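Local coordinates for protein putative methyltransferase from antibiotic biosynthesis pathway (Anabaena variabilis ATCC 29413, PDB 3EGE) that probably acts as an S-adenosylmethionine-dependent methyltransferase and carries a Rossmann-like methyltransferase domain, at residues V67-A72 against W80-A85. Residues are numbered along the deposited sequence; the frame is centred on the assembly and turned at random.
Sequences VMRQQA and WFTGYA
Arg69 and Trp80 make the nearest backbone approach between the end of helix 66-70 and the end of strand 78-81, with Arg69 CA and Trp80 CA 7.4 Å apart. No backbone hydrogen bond crosses this gap, and side chains fill it. The CB of Trp80 points toward the helix segment, and one face of its indole carries Arg69 and Ala72. Arg69 lies over that face with the aliphatic part of its chain. Arg69 CG comes within 3.3 Å of Trp80 CD1 and makes a CH-pi contact over the face of the five-membered ring. Arg69 CB sits close by, 3.5 Å from Trp80 NE1. Arg69 CG is anti to the backbone N (chi1 -178°), which carries the chain across the pyrrole part of the indole. A bend at chi3 then turns the guanidinium toward Thr82. The guanidinium and indole planes are 69° apart. Arg69 NE and NH2 both reach Thr82 OG1, each at 3.3 Å. These two hydrogen bonds are weak and bent, with angles near 145°. The hydroxyl lies near the guanidinium plane, at its edge. At the six-membered end of the indole, Ala72 CB packs over the same face as Arg69, 4.3 Å from Trp80 CZ3. The chain reaches Ala72 through an inverse gamma turn centred on Gln71. The contact is small and lies at the protein surface. It joins the helix and the second strand of the beta-alpha-beta unit formed by strand 58-62, helix 66-70 and strand 78-81 in the Rossmann-like sheet. Trp80 also touches Ala61 and Glu63, while Phe81 bonds through its backbone to Ala61 and Glu63. The end of helix 66-70 and the loop after it, through Arg69 and Ala72, lie against Trp80 of strand 78-81, an outermost strand of the sheet in this chain, which runs parallel to strand 58-62.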
loop_
_atom_site.group_PDB
_atom_site.type_symbol
_atom_site.label_atom_id
_atom_site.label_comp_id
_atom_site.label_asym_id
_atom_site.label_seq_id
_atom_site.Cartn_x
_atom_site.Cartn_y
_atom_site.Cartn_z
ATOM N N VAL A 67 1.880 -2.401 18.484
ATOM C CA VAL A 67 0.966 -3.518 18.213
ATOM C C VAL A 67 1.489 -4.307 17.004
ATOM O O VAL A 67 1.964 -5.429 17.183
ATOM C CB VAL A 67 -0.515 -3.006 17.962
ATOM C CG1 VAL A 67 -1.422 -4.090 17.347
ATOM C CG2 VAL A 67 -1.127 -2.440 19.255
HETATM N N MSE A 68 1.473 -3.683 15.813
HETATM C CA MSE A 68 1.937 -4.301 14.530
HETATM C C MSE A 68 3.361 -4.965 14.558
HETATM O O MSE A 68 3.657 -5.774 13.670
HETATM C CB MSE A 68 1.771 -3.328 13.324
HETATM C CG MSE A 68 0.341 -3.184 12.717
HETATM SE SE MSE A 68 0.068 -1.615 11.387
HETATM C CE MSE A 68 -1.610 -2.131 10.486
ATOM N N ARG A 69 4.222 -4.630 15.538
ATOM C CA ARG A 69 5.512 -5.336 15.746
ATOM C C ARG A 69 5.236 -6.764 16.238
ATOM O O ARG A 69 5.811 -7.724 15.717
ATOM C CB ARG A 69 6.419 -4.668 16.815
ATOM C CG ARG A 69 7.826 -5.377 17.026
ATOM C CD ARG A 69 8.428 -5.263 18.435
ATOM N NE ARG A 69 8.979 -3.953 18.830
ATOM C CZ ARG A 69 9.412 -3.647 20.067
ATOM N NH1 ARG A 69 9.383 -4.545 21.065
ATOM N NH2 ARG A 69 9.885 -2.423 20.322
ATOM N N GLN A 70 4.398 -6.871 17.276
ATOM C CA GLN A 70 4.008 -8.159 17.896
ATOM C C GLN A 70 3.310 -9.059 16.860
ATOM O O GLN A 70 3.687 -10.217 16.699
ATOM C CB GLN A 70 3.141 -7.909 19.138
ATOM C CG GLN A 70 3.901 -7.154 20.276
ATOM C CD GLN A 70 3.001 -6.354 21.225
ATOM O OE1 GLN A 70 1.770 -6.396 21.140
ATOM N NE2 GLN A 70 3.629 -5.605 22.129
ATOM N N GLN A 71 2.340 -8.507 16.129
ATOM C CA GLN A 71 1.697 -9.204 14.990
ATOM C C GLN A 71 2.690 -9.213 13.786
ATOM O O GLN A 71 2.520 -8.461 12.804
ATOM C CB GLN A 71 0.338 -8.550 14.593
ATOM C CG GLN A 71 -0.890 -8.927 15.474
ATOM C CD GLN A 71 -0.815 -8.464 16.934
ATOM O OE1 GLN A 71 -0.158 -7.475 17.264
ATOM N NE2 GLN A 71 -1.519 -9.178 17.809
ATOM N N ALA A 72 3.731 -10.054 13.886
ATOM C CA ALA A 72 4.778 -10.149 12.846
ATOM C C ALA A 72 5.666 -11.392 12.992
ATOM O O ALA A 72 6.048 -11.765 14.103
ATOM C CB ALA A 72 5.651 -8.881 12.826
ATOM N N TRP A 80 13.646 -5.413 13.188
ATOM C CA TRP A 80 12.508 -4.560 13.516
ATOM C C TRP A 80 12.876 -3.351 14.393
ATOM O O TRP A 80 13.492 -3.491 15.482
ATOM C CB TRP A 80 11.401 -5.376 14.197
ATOM C CG TRP A 80 10.100 -4.731 13.987
ATOM C CD1 TRP A 80 9.548 -3.686 14.707
ATOM C CD2 TRP A 80 9.198 -5.000 12.913
ATOM N NE1 TRP A 80 8.326 -3.347 14.178
ATOM C CE2 TRP A 80 8.089 -4.118 13.066
ATOM C CE3 TRP A 80 9.199 -5.926 11.856
ATOM C CZ2 TRP A 80 6.991 -4.123 12.186
ATOM C CZ3 TRP A 80 8.103 -5.926 10.962
ATOM C CH2 TRP A 80 7.014 -5.030 11.141
ATOM N N PHE A 81 12.480 -2.177 13.905
ATOM C CA PHE A 81 12.657 -0.892 14.580
ATOM C C PHE A 81 11.290 -0.204 14.772
ATOM O O PHE A 81 10.535 -0.043 13.793
ATOM C CB PHE A 81 13.546 0.027 13.737
ATOM C CG PHE A 81 14.919 -0.516 13.500
ATOM C CD1 PHE A 81 15.163 -1.386 12.437
ATOM C CD2 PHE A 81 15.970 -0.184 14.353
ATOM C CE1 PHE A 81 16.466 -1.917 12.207
ATOM C CE2 PHE A 81 17.269 -0.713 14.144
ATOM C CZ PHE A 81 17.509 -1.574 13.063
ATOM N N THR A 82 10.983 0.168 16.016
ATOM C CA THR A 82 9.779 0.937 16.330
ATOM C C THR A 82 10.156 2.421 16.313
ATOM O O THR A 82 10.994 2.866 17.074
ATOM C CB THR A 82 9.094 0.539 17.682
ATOM O OG1 THR A 82 8.750 -0.856 17.644
ATOM C CG2 THR A 82 7.803 1.360 17.888
ATOM N N GLY A 83 9.521 3.174 15.430
ATOM C CA GLY A 83 9.804 4.598 15.291
ATOM C C GLY A 83 9.008 5.173 14.146
ATOM O O GLY A 83 8.364 4.429 13.411
ATOM N N TYR A 84 9.065 6.496 14.013
ATOM C CA TYR A 84 8.349 7.225 12.985
ATOM C C TYR A 84 9.235 7.489 11.775
ATOM O O TYR A 84 10.452 7.620 11.888
ATOM C CB TYR A 84 7.833 8.548 13.535
ATOM C CG TYR A 84 6.860 8.434 14.689
ATOM C CD1 TYR A 84 5.549 7.999 14.477
ATOM C CD2 TYR A 84 7.233 8.818 15.985
ATOM C CE1 TYR A 84 4.627 7.909 15.528
ATOM C CE2 TYR A 84 6.319 8.741 17.072
ATOM C CZ TYR A 84 5.017 8.286 16.824
ATOM O OH TYR A 84 4.124 8.209 17.868
ATOM N N ALA A 85 8.600 7.603 10.621
ATOM C CA ALA A 85 9.280 7.855 9.337
ATOM C C ALA A 85 10.149 9.117 9.300
ATOM O O ALA A 85 11.184 9.131 8.613
ATOM C CB ALA A 85 8.269 7.873 8.209
#